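Local coordinates for conserved hypothetical protein (Staphylococcus aureus subsp. aureus, PDB 1TSJ) that is of unknown function but belongs to a glyoxalase-clan family named after 3-demethylubiquinone-9 3-methyltransferase, at residues A[99-103]-A[104-108]. Residues are numbered along the deposited sequence; the frame is centred on the assembly and turned at random.
Sequences ILMPK and TNMPP
The polar link within this short run of chain is a hydrogen bond from the hydroxyl of T104 back to the carbonyl of P102, two residues earlier, with T104 OG1 2.5 Å from P102 O. The donor stands well above the carbonyl plane, about 45° out of it. A chi1 of -58° sets OG1 beside the T104 backbone N and anti to its carbonyl carbon, on the side that faces back along the chain to P102. T104 OG1 also lies 4.1 Å from CG of P102. CG of M101 reaches T104 OG1 at 4.0 Å, the M101 and T104 side chains crossing at about a right angle.

Strands 98-102 and 104-106 follow each other along strand 109-116, both pairing antiparallel with it. The backbones of L100 and M101 both hydrogen-bond to W114, the two-against-one pairing of a classic beta bulge, and M101 also packs on F112.

Apolar contact is made by two selenomethionines five residues apart. M101 extends with CG anti to its backbone N and bends at chi3, and its SE comes to 4.5 Å from SE of M106. K103 starts away from the following residues, although its CB still touches T104, and its side chain packs on F90 of helix 83-94.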
loop_
_atom_site.group_PDB
_atom_site.type_symbol
_atom_site.label_atom_id
_atom_site.label_comp_id
_atom_site.label_asym_id
_atom_site.label_seq_id
_atom_site.Cartn_x
_atom_site.Cartn_y
_atom_site.Cartn_z
ATOM N N ILE A 99 -2.873 0.394 -16.236
ATOM C CA ILE A 99 -1.883 -0.390 -15.604
ATOM C C ILE A 99 -0.735 0.499 -15.284
ATOM O O ILE A 99 -0.086 0.944 -16.163
ATOM C CB ILE A 99 -1.540 -1.472 -16.484
ATOM C CG1 ILE A 99 -2.696 -2.472 -16.559
ATOM C CG2 ILE A 99 -0.422 -2.231 -15.945
ATOM C CD1 ILE A 99 -3.140 -2.635 -18.014
ATOM N N LEU A 100 -0.520 0.790 -14.005
ATOM C CA LEU A 100 0.589 1.606 -13.549
ATOM C C LEU A 100 1.881 0.752 -13.445
ATOM O O LEU A 100 2.997 1.190 -13.673
ATOM C CB LEU A 100 0.240 2.309 -12.225
ATOM C CG LEU A 100 -1.214 2.889 -12.179
ATOM C CD1 LEU A 100 -1.667 3.580 -10.909
ATOM C CD2 LEU A 100 -1.652 3.837 -13.374
HETATM N N MSE A 101 1.681 -0.497 -13.108
HETATM C CA MSE A 101 2.666 -1.494 -13.162
HETATM C C MSE A 101 2.043 -2.858 -13.277
HETATM O O MSE A 101 1.088 -3.189 -12.544
HETATM C CB MSE A 101 3.405 -1.460 -11.895
HETATM C CG MSE A 101 4.382 -2.595 -11.807
HETATM SE SE MSE A 101 5.174 -2.356 -10.026
HETATM C CE MSE A 101 5.503 -0.083 -9.992
ATOM N N PRO A 102 2.548 -3.653 -14.217
ATOM C CA PRO A 102 1.923 -4.980 -14.503
ATOM C C PRO A 102 2.508 -6.015 -13.660
ATOM O O PRO A 102 3.331 -5.691 -12.874
ATOM C CB PRO A 102 2.254 -5.258 -15.920
ATOM C CG PRO A 102 3.723 -4.643 -16.007
ATOM C CD PRO A 102 3.705 -3.352 -15.097
ATOM N N LYS A 103 1.987 -7.235 -13.812
ATOM C CA LYS A 103 2.283 -8.302 -12.900
ATOM C C LYS A 103 3.796 -8.562 -13.001
ATOM O O LYS A 103 4.325 -8.786 -14.114
ATOM C CB LYS A 103 1.454 -9.582 -13.168
ATOM C CG LYS A 103 -0.022 -9.607 -12.717
ATOM C CD LYS A 103 -1.024 -10.203 -13.775
ATOM C CE LYS A 103 -0.778 -9.822 -15.307
ATOM N NZ LYS A 103 -1.458 -10.874 -16.293
ATOM N N THR A 104 4.465 -8.494 -11.850
ATOM C CA THR A 104 5.891 -8.344 -11.791
ATOM C C THR A 104 6.379 -8.996 -10.530
ATOM O O THR A 104 5.815 -8.851 -9.453
ATOM C CB THR A 104 6.297 -6.896 -11.706
ATOM O OG1 THR A 104 5.805 -6.148 -12.803
ATOM C CG2 THR A 104 7.733 -6.744 -11.985
ATOM N N ASN A 105 7.438 -9.753 -10.690
ATOM C CA ASN A 105 8.009 -10.465 -9.573
ATOM C C ASN A 105 8.964 -9.512 -8.888
ATOM O O ASN A 105 9.962 -9.057 -9.438
ATOM C CB ASN A 105 8.704 -11.751 -10.073
ATOM C CG ASN A 105 9.429 -12.554 -8.952
ATOM O OD1 ASN A 105 10.178 -13.463 -9.288
ATOM N ND2 ASN A 105 9.173 -12.279 -7.668
HETATM N N MSE A 106 8.621 -9.186 -7.685
HETATM C CA MSE A 106 9.213 -8.053 -7.161
HETATM C C MSE A 106 9.478 -8.284 -5.745
HETATM O O MSE A 106 8.590 -8.037 -4.959
HETATM C CB MSE A 106 8.299 -6.853 -7.300
HETATM C CG MSE A 106 8.893 -5.740 -6.543
HETATM SE SE MSE A 106 8.036 -4.056 -7.006
HETATM C CE MSE A 106 6.957 -3.271 -4.950
ATOM N N PRO A 107 10.682 -8.735 -5.389
ATOM C CA PRO A 107 10.967 -8.969 -4.007
ATOM C C PRO A 107 10.714 -7.656 -3.214
ATOM O O PRO A 107 10.808 -6.538 -3.828
ATOM C CB PRO A 107 12.429 -9.455 -4.037
ATOM C CG PRO A 107 12.469 -10.198 -5.353
ATOM C CD PRO A 107 11.861 -9.094 -6.199
ATOM N N PRO A 108 10.305 -7.812 -1.923
ATOM C CA PRO A 108 9.797 -9.122 -1.249
ATOM C C PRO A 108 8.387 -9.784 -1.584
ATOM O O PRO A 108 7.777 -10.546 -0.735
ATOM C CB PRO A 108 9.658 -8.665 0.163
ATOM C CG PRO A 108 8.924 -7.299 -0.036
ATOM C CD PRO A 108 9.835 -6.637 -1.166
#